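Local coordinates for putative uncharacterized protein (PDB 4R12) that is probably, as nicastrin, an essential subunit of the gamma-secretase complex, which cleaves integral membrane proteins such as Notch receptors within the membrane, at residues Ser183-Val195 with Trp562-Asn576. Residues are numbered along the deposited sequence; the frame is centred on the assembly and turned at random.
Sequences SETCLRRGFCEPV and WKIVNSSYPIFTESN. With NAG (2-acetamido-2-deoxy-beta-D-glucopyranose), chain F.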
# COMPACT_ATOMS: atom_id res chain seq x y z
N SER A 183 2.34 0.80 -22.13
CA SER A 183 3.35 -0.08 -21.54
C SER A 183 4.20 -0.78 -22.59
O SER A 183 5.41 -0.92 -22.41
CB SER A 183 2.69 -1.11 -20.64
OG SER A 183 2.13 -0.48 -19.50
N GLU A 184 3.58 -1.23 -23.68
CA GLU A 184 4.34 -1.89 -24.74
C GLU A 184 5.48 -0.98 -25.21
O GLU A 184 6.62 -1.40 -25.33
CB GLU A 184 3.43 -2.26 -25.91
CG GLU A 184 4.16 -2.58 -27.20
CD GLU A 184 4.12 -1.42 -28.19
OE1 GLU A 184 3.03 -1.11 -28.74
OE2 GLU A 184 5.19 -0.81 -28.41
N THR A 185 5.15 0.29 -25.42
CA THR A 185 6.09 1.27 -25.92
C THR A 185 7.21 1.61 -24.93
O THR A 185 8.38 1.60 -25.30
CB THR A 185 5.36 2.57 -26.29
OG1 THR A 185 4.34 2.28 -27.26
CG2 THR A 185 6.34 3.59 -26.88
N CYS A 186 6.86 1.94 -23.68
CA CYS A 186 7.89 2.34 -22.74
C CYS A 186 8.75 1.14 -22.34
O CYS A 186 9.95 1.29 -22.12
CB CYS A 186 7.29 3.04 -21.51
SG CYS A 186 6.34 2.00 -20.39
N LEU A 187 8.16 -0.06 -22.27
CA LEU A 187 8.98 -1.23 -21.95
C LEU A 187 10.01 -1.52 -23.04
O LEU A 187 11.17 -1.78 -22.74
CB LEU A 187 8.12 -2.47 -21.72
CG LEU A 187 7.39 -2.63 -20.37
CD1 LEU A 187 6.63 -3.94 -20.37
CD2 LEU A 187 8.35 -2.58 -19.17
N ARG A 188 9.59 -1.46 -24.30
CA ARG A 188 10.49 -1.69 -25.44
C ARG A 188 11.70 -0.75 -25.40
O ARG A 188 12.82 -1.16 -25.70
CB ARG A 188 9.72 -1.51 -26.76
CG ARG A 188 10.57 -1.74 -28.01
CD ARG A 188 9.76 -1.62 -29.30
NE ARG A 188 9.13 -0.31 -29.45
CZ ARG A 188 7.82 -0.13 -29.57
NH1 ARG A 188 7.01 -1.18 -29.55
NH2 ARG A 188 7.32 1.09 -29.71
N ARG A 189 11.47 0.50 -24.99
CA ARG A 189 12.55 1.49 -24.96
C ARG A 189 13.33 1.50 -23.65
O ARG A 189 14.34 2.19 -23.53
CB ARG A 189 11.99 2.88 -25.22
CG ARG A 189 11.27 2.98 -26.56
CD ARG A 189 10.84 4.40 -26.87
NE ARG A 189 9.96 4.44 -28.04
CZ ARG A 189 9.74 5.53 -28.77
NH1 ARG A 189 10.33 6.67 -28.46
NH2 ARG A 189 8.92 5.46 -29.82
N GLY A 190 12.86 0.73 -22.68
CA GLY A 190 13.52 0.68 -21.38
C GLY A 190 13.30 1.94 -20.57
O GLY A 190 14.15 2.33 -19.77
N PHE A 191 12.14 2.57 -20.76
CA PHE A 191 11.80 3.83 -20.10
C PHE A 191 10.79 3.64 -18.97
O PHE A 191 10.26 4.62 -18.46
CB PHE A 191 11.21 4.83 -21.11
CG PHE A 191 12.20 5.35 -22.12
CD1 PHE A 191 13.56 5.24 -21.90
CD2 PHE A 191 11.76 5.95 -23.29
CE1 PHE A 191 14.47 5.72 -22.83
CE2 PHE A 191 12.67 6.43 -24.22
CZ PHE A 191 14.02 6.31 -23.99
N CYS A 192 10.52 2.40 -18.59
CA CYS A 192 9.59 2.13 -17.50
C CYS A 192 9.83 0.75 -16.90
O CYS A 192 10.57 -0.05 -17.46
CB CYS A 192 8.14 2.26 -17.99
SG CYS A 192 7.66 1.01 -19.17
N GLU A 193 9.22 0.48 -15.75
CA GLU A 193 9.34 -0.82 -15.08
C GLU A 193 7.99 -1.26 -14.54
O GLU A 193 7.15 -0.42 -14.21
CB GLU A 193 10.36 -0.75 -13.92
CG GLU A 193 11.72 -0.18 -14.28
CD GLU A 193 12.54 -1.11 -15.17
OE1 GLU A 193 12.12 -2.27 -15.38
OE2 GLU A 193 13.61 -0.68 -15.65
N PRO A 194 7.77 -2.58 -14.46
CA PRO A 194 6.51 -3.10 -13.90
C PRO A 194 6.27 -2.60 -12.49
O PRO A 194 7.20 -2.52 -11.70
CB PRO A 194 6.72 -4.62 -13.91
CG PRO A 194 7.71 -4.85 -15.03
CD PRO A 194 8.64 -3.67 -14.93
N VAL A 195 5.02 -2.25 -12.19
CA VAL A 195 4.65 -1.90 -10.83
C VAL A 195 4.58 -3.18 -10.03
O VAL A 195 3.83 -4.09 -10.37
CB VAL A 195 3.30 -1.16 -10.78
CG1 VAL A 195 2.86 -0.94 -9.32
CG2 VAL A 195 3.41 0.15 -11.50
N TRP A 562 11.83 -6.19 -20.32
CA TRP A 562 10.55 -6.77 -19.93
C TRP A 562 9.67 -6.92 -21.17
O TRP A 562 9.69 -6.05 -22.04
CB TRP A 562 9.83 -5.89 -18.90
CG TRP A 562 10.43 -5.87 -17.52
CD1 TRP A 562 11.14 -4.84 -16.96
CD2 TRP A 562 10.37 -6.90 -16.53
NE1 TRP A 562 11.53 -5.18 -15.68
CE2 TRP A 562 11.07 -6.44 -15.40
CE3 TRP A 562 9.79 -8.17 -16.49
CZ2 TRP A 562 11.20 -7.20 -14.23
CZ3 TRP A 562 9.92 -8.94 -15.33
CH2 TRP A 562 10.63 -8.45 -14.22
N LYS A 563 8.91 -8.01 -21.24
CA LYS A 563 7.95 -8.24 -22.33
C LYS A 563 6.54 -8.51 -21.79
O LYS A 563 6.37 -9.21 -20.79
CB LYS A 563 8.39 -9.41 -23.21
CG LYS A 563 9.51 -9.10 -24.18
CD LYS A 563 8.98 -8.92 -25.60
CE LYS A 563 10.11 -8.86 -26.63
NZ LYS A 563 10.80 -10.17 -26.82
N ILE A 564 5.52 -7.96 -22.45
CA ILE A 564 4.14 -8.31 -22.14
C ILE A 564 3.75 -9.58 -22.90
O ILE A 564 3.61 -9.56 -24.12
CB ILE A 564 3.16 -7.17 -22.49
CG1 ILE A 564 3.54 -5.88 -21.75
CG2 ILE A 564 1.75 -7.58 -22.12
CD1 ILE A 564 2.72 -4.68 -22.19
N VAL A 565 3.58 -10.67 -22.18
CA VAL A 565 3.23 -11.94 -22.80
C VAL A 565 1.74 -12.24 -22.70
O VAL A 565 1.22 -13.10 -23.40
CB VAL A 565 4.03 -13.10 -22.17
CG1 VAL A 565 5.52 -12.90 -22.42
CG2 VAL A 565 3.75 -13.19 -20.67
N ASN A 566 1.03 -11.55 -21.82
CA ASN A 566 -0.40 -11.77 -21.66
C ASN A 566 -1.10 -10.59 -21.04
O ASN A 566 -1.00 -10.39 -19.87
CB ASN A 566 -0.65 -13.02 -20.84
CG ASN A 566 -2.09 -13.47 -20.86
OD1 ASN A 566 -3.00 -12.68 -21.02
ND2 ASN A 566 -2.29 -14.73 -20.68
N SER A 567 -1.82 -9.83 -21.84
CA SER A 567 -2.44 -8.59 -21.37
C SER A 567 -3.73 -8.81 -20.59
O SER A 567 -4.37 -7.85 -20.16
CB SER A 567 -2.69 -7.65 -22.55
OG SER A 567 -3.12 -8.37 -23.68
N SER A 568 -4.12 -10.07 -20.39
CA SER A 568 -5.28 -10.37 -19.57
C SER A 568 -4.96 -10.14 -18.09
O SER A 568 -5.85 -9.91 -17.29
CB SER A 568 -5.74 -11.81 -19.78
OG SER A 568 -6.17 -12.01 -21.12
N TYR A 569 -3.68 -10.21 -17.74
CA TYR A 569 -3.23 -9.92 -16.38
C TYR A 569 -3.05 -8.41 -16.22
O TYR A 569 -3.05 -7.68 -17.22
CB TYR A 569 -1.93 -10.68 -16.07
CG TYR A 569 -2.09 -12.19 -15.97
CD1 TYR A 569 -2.72 -12.76 -14.86
CD2 TYR A 569 -1.62 -13.03 -16.97
CE1 TYR A 569 -2.87 -14.14 -14.76
CE2 TYR A 569 -1.76 -14.41 -16.87
CZ TYR A 569 -2.38 -14.96 -15.76
OH TYR A 569 -2.53 -16.32 -15.66
N PRO A 570 -2.94 -7.92 -14.97
CA PRO A 570 -2.82 -6.46 -14.84
C PRO A 570 -1.50 -5.95 -15.43
O PRO A 570 -0.44 -6.49 -15.14
CB PRO A 570 -2.88 -6.22 -13.32
CG PRO A 570 -2.62 -7.54 -12.68
CD PRO A 570 -3.09 -8.59 -13.66
N ILE A 571 -1.59 -4.93 -16.28
CA ILE A 571 -0.39 -4.35 -16.88
C ILE A 571 -0.21 -2.91 -16.44
O ILE A 571 -0.86 -2.01 -16.97
CB ILE A 571 -0.45 -4.38 -18.41
CG1 ILE A 571 -0.63 -5.81 -18.91
CG2 ILE A 571 0.84 -3.75 -18.99
CD1 ILE A 571 0.48 -6.75 -18.50
N PHE A 572 0.68 -2.69 -15.48
CA PHE A 572 1.01 -1.35 -15.00
C PHE A 572 2.51 -1.20 -14.99
O PHE A 572 3.21 -2.05 -14.45
CB PHE A 572 0.45 -1.09 -13.60
CG PHE A 572 -1.04 -1.16 -13.53
CD1 PHE A 572 -1.81 -0.04 -13.79
CD2 PHE A 572 -1.68 -2.34 -13.21
CE1 PHE A 572 -3.20 -0.10 -13.72
CE2 PHE A 572 -3.05 -2.40 -13.15
CZ PHE A 572 -3.81 -1.28 -13.41
N THR A 573 3.00 -0.13 -15.60
CA THR A 573 4.43 0.11 -15.67
C THR A 573 4.71 1.57 -15.39
O THR A 573 4.25 2.46 -16.11
CB THR A 573 5.03 -0.24 -17.06
OG1 THR A 573 4.43 0.59 -18.07
CG2 THR A 573 4.80 -1.71 -17.39
N GLU A 574 5.49 1.82 -14.34
CA GLU A 574 5.77 3.18 -13.94
C GLU A 574 6.94 3.75 -14.73
O GLU A 574 7.96 3.08 -14.90
CB GLU A 574 6.09 3.23 -12.44
CG GLU A 574 6.51 4.61 -11.95
CD GLU A 574 6.78 4.59 -10.46
OE1 GLU A 574 7.97 4.58 -10.06
OE2 GLU A 574 5.81 4.55 -9.69
N SER A 575 6.77 4.98 -15.21
CA SER A 575 7.85 5.68 -15.91
C SER A 575 9.12 5.75 -15.09
O SER A 575 9.07 5.99 -13.87
CB SER A 575 7.41 7.10 -16.25
OG SER A 575 8.48 7.81 -16.86
N ASN A 576 10.26 5.56 -15.75
CA ASN A 576 11.55 5.94 -15.18
C ASN A 576 11.64 7.45 -15.14
O ASN A 576 11.00 8.13 -15.95
CB ASN A 576 12.75 5.40 -15.99
CG ASN A 576 12.82 3.87 -16.01
OD1 ASN A 576 12.25 3.20 -15.16
ND2 ASN A 576 13.54 3.33 -16.99
C1 NAG F . -3.87 -15.29 -20.39
C2 NAG F . -3.93 -16.75 -20.76
C3 NAG F . -5.12 -17.47 -20.15
C4 NAG F . -5.42 -17.03 -18.73
C5 NAG F . -5.32 -15.53 -18.58
C6 NAG F . -5.42 -15.05 -17.14
C7 NAG F . -2.74 -17.03 -22.73
C8 NAG F . -2.24 -15.95 -23.64
N2 NAG F . -3.91 -16.83 -22.19
O3 NAG F . -4.79 -18.85 -20.09
O4 NAG F . -6.69 -17.50 -18.38
O5 NAG F . -4.00 -15.25 -19.01
O6 NAG F . -6.68 -14.51 -16.80
O7 NAG F . -2.13 -18.05 -22.48
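Trp-562 meets Leu-187 first through its CB, which lies 3.6 Å from Leu-187 CD2. With its CG anti to the carbonyl carbon (chi1 -71°), the indole turns one face to Pro-194. Trp-562 CG touches both CG and CD of the proline; CD1 lies between Pro-194 CD and Glu-193 OE1. At the ring's edge NE1 makes a weak, bent bond to Glu-193 OE1 (3.0 Å), the carboxylate turned 75° from the indole plane; Gly-490 O is a second weak acceptor. Pro-194 CD sits over the five-membered ring in a CH-pi contact, and Pro-194 CG lies over the middle of the ring system, near Trp-562 CD2 and CE2. Replacing the indole with an alanine's methyl is likely to leave Pro-194 CD and CG without the ring face they pack on, and Glu-193 OE1 without its weak N-H partner.

Thr-573 OG1 shares a 2.9 Å hydrogen bond with Ser-183 OG and lies close to both sulfurs of the Cys-186–Cys-192 disulfide. This disulfide-closed helix-to-strand corner joins an antiparallel pair, 192-194 with 572-575, linking segments over 360 residues apart: Glu-193 and Glu-574 exchange backbone bonds, and Asn-576 N donates almost straight to Phe-191 O (172°).

Helix 183-189 ends in a Schellman motif at Gly-190 and runs roughly antiparallel to strand 562-564. Strand 572-575 also pairs with strand 21-29, while Phe-553 of strand 553-556 touches Leu-187, Pro-194 and Thr-573.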